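Local coordinates for protein transcriptional regulator (Streptococcus pneumoniae, PDB 2GNP) that probably regulates transcription in response to a bound sugar effector, at residues C191-D196 and I213-L218. Sequence-based numbering, arbitrary orientation.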
ATOM      1  N   CYS A 191      -1.884   3.351  -3.046  1.00 13.90           N
ATOM      2  CA  CYS A 191      -3.000   3.036  -3.943  1.00 14.96           C
ATOM      3  C   CYS A 191      -3.024   3.960  -5.184  1.00 14.66           C
ATOM      4  O   CYS A 191      -4.084   4.294  -5.670  1.00 15.02           O
ATOM      5  CB  CYS A 191      -4.340   3.096  -3.238  1.00 15.68           C
ATOM      6  SG  CYS A 191      -4.471   1.772  -1.997  1.00 17.59           S
ATOM      7  N   CYS A 192      -1.844   4.345  -5.629  1.00 15.57           N
ATOM      8  CA  CYS A 192      -1.647   5.166  -6.808  1.00 15.56           C
ATOM      9  C   CYS A 192      -2.172   6.599  -6.671  1.00 16.44           C
ATOM     10  O   CYS A 192      -2.392   7.277  -7.684  1.00 17.74           O
ATOM     11  CB  CYS A 192      -2.253   4.424  -8.037  1.00 16.75           C
ATOM     12  SG  CYS A 192      -1.423   2.816  -8.314  1.00 21.64           S
ATOM     13  N   ARG A 193      -2.333   7.054  -5.437  1.00 13.66           N
ATOM     14  CA  ARG A 193      -2.701   8.452  -5.114  1.00 14.98           C
ATOM     15  C   ARG A 193      -1.543   9.125  -4.449  1.00 15.91           C
ATOM     16  O   ARG A 193      -0.891   8.537  -3.582  1.00 16.53           O
ATOM     17  CB  ARG A 193      -3.984   8.555  -4.332  1.00 15.69           C
ATOM     18  CG  ARG A 193      -5.150   8.023  -5.221  1.00 13.79           C
ATOM     19  CD  ARG A 193      -6.413   8.008  -4.374  1.00 14.89           C
ATOM     20  NE  ARG A 193      -7.584   7.539  -5.125  1.00 12.27           N
ATOM     21  CZ  ARG A 193      -8.189   8.242  -6.074  1.00 14.40           C
ATOM     22  NH1 ARG A 193      -7.719   9.476  -6.391  1.00 12.80           N
ATOM     23  NH2 ARG A 193      -9.251   7.738  -6.739  1.00 13.86           N
ATOM     24  N   PHE A 194      -1.288  10.353  -4.898  1.00 13.96           N
ATOM     25  CA  PHE A 194      -0.073  11.093  -4.558  1.00 13.37           C
ATOM     26  C   PHE A 194      -0.388  12.071  -3.473  1.00 14.09           C
ATOM     27  O   PHE A 194      -1.377  12.803  -3.575  1.00 16.84           O
ATOM     28  CB  PHE A 194       0.482  11.772  -5.834  1.00 13.81           C
ATOM     29  CG  PHE A 194       0.991  10.743  -6.836  1.00 11.82           C
ATOM     30  CD1 PHE A 194       2.298  10.296  -6.739  1.00 15.40           C
ATOM     31  CD2 PHE A 194       0.141  10.164  -7.784  1.00 14.36           C
ATOM     32  CE1 PHE A 194       2.768   9.322  -7.591  1.00 15.09           C
ATOM     33  CE2 PHE A 194       0.628   9.133  -8.640  1.00 15.54           C
ATOM     34  CZ  PHE A 194       1.939   8.748  -8.538  1.00 17.00           C
ATOM     35  N   PHE A 195       0.474  12.113  -2.467  1.00 13.94           N
ATOM     36  CA  PHE A 195       0.219  13.017  -1.327  1.00 12.43           C
ATOM     37  C   PHE A 195       1.442  13.829  -0.941  1.00 14.14           C
ATOM     38  O   PHE A 195       2.584  13.478  -1.278  1.00 13.66           O
ATOM     39  CB  PHE A 195      -0.286  12.229  -0.127  1.00 14.05           C
ATOM     40  CG  PHE A 195       0.563  11.017   0.207  1.00 13.09           C
ATOM     41  CD1 PHE A 195       0.109   9.724  -0.092  1.00 15.68           C
ATOM     42  CD2 PHE A 195       1.828  11.173   0.764  1.00 15.76           C
ATOM     43  CE1 PHE A 195       0.899   8.581   0.245  1.00 15.54           C
ATOM     44  CE2 PHE A 195       2.617  10.069   1.076  1.00 16.86           C
ATOM     45  CZ  PHE A 195       2.142   8.758   0.788  1.00 15.16           C
ATOM     46  N   ASP A 196       1.165  14.909  -0.200  1.00 15.01           N
ATOM     47  CA  ASP A 196       2.202  15.752   0.352  1.00 17.48           C
ATOM     48  C   ASP A 196       2.719  15.290   1.714  1.00 17.61           C
ATOM     49  O   ASP A 196       2.439  14.168   2.174  1.00 17.02           O
ATOM     50  CB  ASP A 196       1.701  17.203   0.385  1.00 17.49           C
ATOM     51  CG  ASP A 196       0.667  17.452   1.489  1.00 22.98           C
ATOM     52  OD1 ASP A 196       0.369  16.541   2.323  1.00 17.81           O
ATOM     53  OD2 ASP A 196       0.185  18.604   1.583  1.00 24.55           O
ATOM     54  N   ILE A 213      -9.264   3.109  -5.469  1.00 10.24           N
ATOM     55  CA  ILE A 213      -9.956   3.446  -4.218  1.00 10.02           C
ATOM     56  C   ILE A 213      -9.580   4.842  -3.748  1.00 11.01           C
ATOM     57  O   ILE A 213      -8.459   5.249  -3.902  1.00 11.65           O
ATOM     58  CB  ILE A 213      -9.679   2.397  -3.128  1.00 11.02           C
ATOM     59  CG1 ILE A 213     -10.603   2.539  -1.928  1.00 12.21           C
ATOM     60  CG2 ILE A 213      -8.186   2.364  -2.712  1.00 11.26           C
ATOM     61  CD1 ILE A 213     -10.410   1.339  -0.919  1.00 11.38           C
ATOM     62  N   SER A 214     -10.554   5.576  -3.224  1.00 11.57           N
ATOM     63  CA  SER A 214     -10.202   6.894  -2.638  1.00 12.73           C
ATOM     64  C   SER A 214      -9.446   6.762  -1.321  1.00 13.18           C
ATOM     65  O   SER A 214      -9.587   5.770  -0.603  1.00 12.59           O
ATOM     66  CB  SER A 214     -11.477   7.698  -2.428  1.00 13.08           C
ATOM     67  OG  SER A 214     -12.287   7.181  -1.376  1.00 13.59           O
ATOM     68  N   LEU A 215      -8.657   7.786  -0.952  1.00 13.91           N
ATOM     69  CA  LEU A 215      -8.004   7.788   0.364  1.00 14.42           C
ATOM     70  C   LEU A 215      -9.052   7.739   1.494  1.00 13.66           C
ATOM     71  O   LEU A 215      -8.872   7.026   2.487  1.00 14.16           O
ATOM     72  CB  LEU A 215      -7.114   9.030   0.511  1.00 15.69           C
ATOM     73  CG  LEU A 215      -5.968   9.132  -0.466  1.00 15.16           C
ATOM     74  CD1 LEU A 215      -5.028  10.270  -0.063  1.00 16.32           C
ATOM     75  CD2 LEU A 215      -5.172   7.831  -0.477  1.00 14.20           C
ATOM     76  N   GLU A 216     -10.181   8.448   1.295  1.00 13.66           N
ATOM     77  CA  GLU A 216     -11.311   8.393   2.213  1.00 15.56           C
ATOM     78  C   GLU A 216     -11.806   6.977   2.477  1.00 13.67           C
ATOM     79  O   GLU A 216     -11.961   6.558   3.639  1.00 14.94           O
ATOM     80  CB  GLU A 216     -12.429   9.276   1.651  1.00 15.32           C
ATOM     81  CG  GLU A 216     -13.717   9.299   2.437  1.00 21.65           C
ATOM     82  CD  GLU A 216     -13.604   9.978   3.799  1.00 25.74           C
ATOM     83  OE1 GLU A 216     -12.670  10.822   4.051  1.00 27.61           O
ATOM     84  OE2 GLU A 216     -14.456   9.629   4.649  1.00 30.05           O
ATOM     85  N   ASP A 217     -11.977   6.200   1.413  1.00 12.69           N
ATOM     86  CA  ASP A 217     -12.394   4.821   1.595  1.00 13.15           C
ATOM     87  C   ASP A 217     -11.243   3.979   2.172  1.00 12.61           C
ATOM     88  O   ASP A 217     -11.467   3.169   3.111  1.00 12.23           O
ATOM     89  CB  ASP A 217     -12.930   4.240   0.304  1.00 14.17           C
ATOM     90  CG  ASP A 217     -14.330   4.792  -0.043  1.00 16.38           C
ATOM     91  OD1 ASP A 217     -15.090   5.100   0.921  1.00 18.55           O
ATOM     92  OD2 ASP A 217     -14.662   4.827  -1.254  1.00 19.89           O
ATOM     93  N   LEU A 218     -10.033   4.166   1.645  1.00 11.06           N
ATOM     94  CA  LEU A 218      -8.896   3.389   2.204  1.00 11.93           C
ATOM     95  C   LEU A 218      -8.772   3.541   3.706  1.00 11.76           C
ATOM     96  O   LEU A 218      -8.636   2.548   4.421  1.00 13.76           O
ATOM     97  CB  LEU A 218      -7.595   3.811   1.521  1.00 10.12           C
ATOM     98  CG  LEU A 218      -6.377   3.122   2.115  1.00 11.73           C
ATOM     99  CD1 LEU A 218      -6.363   1.634   1.777  1.00 15.48           C
ATOM    100  CD2 LEU A 218      -5.123   3.825   1.456  1.00 16.83           C
TER
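The R193 guanidinium meets I213 edge-on: NE donates to the backbone carbonyl of I213, whose oxygen lies close to the guanidinium plane, while S214 CA and L215 N approach obliquely. This joins strand 193-195, the outer arm of the β-hairpin it forms with strand 188-190, to the N-terminus of the short helix 215-218 in what is probably a sugar-binding domain with a Rossmann-like fold. The bond from R193 NE to I213 O is 2.7 Å long with an N-H...O angle of 158°, and the donor sits 39° out of the carbonyl plane, not on a lone pair. With the chain extended from CG to NE (chi3 179°), NE is carried to the carbonyl, and R193 CD passes 4.1 Å from L215 CG as the two side chains run in opposite directions. At the far end of the guanidinium, NH2 bonds to A212 O, and NH1 takes Q207 O and a salt bridge to E201, so bonds at all three nitrogens hold the group's rotation, and E201 probably balances its buried charge. On the hairpin turn, C191 SG touches two branched side chains, I213 through CG2 and L218 through CD2, with V156 of strand 153-160 also against C191. S214, the residue after the gripped carbonyl, is the helix N-cap: its OG accepts from D217 N at 3.0 Å.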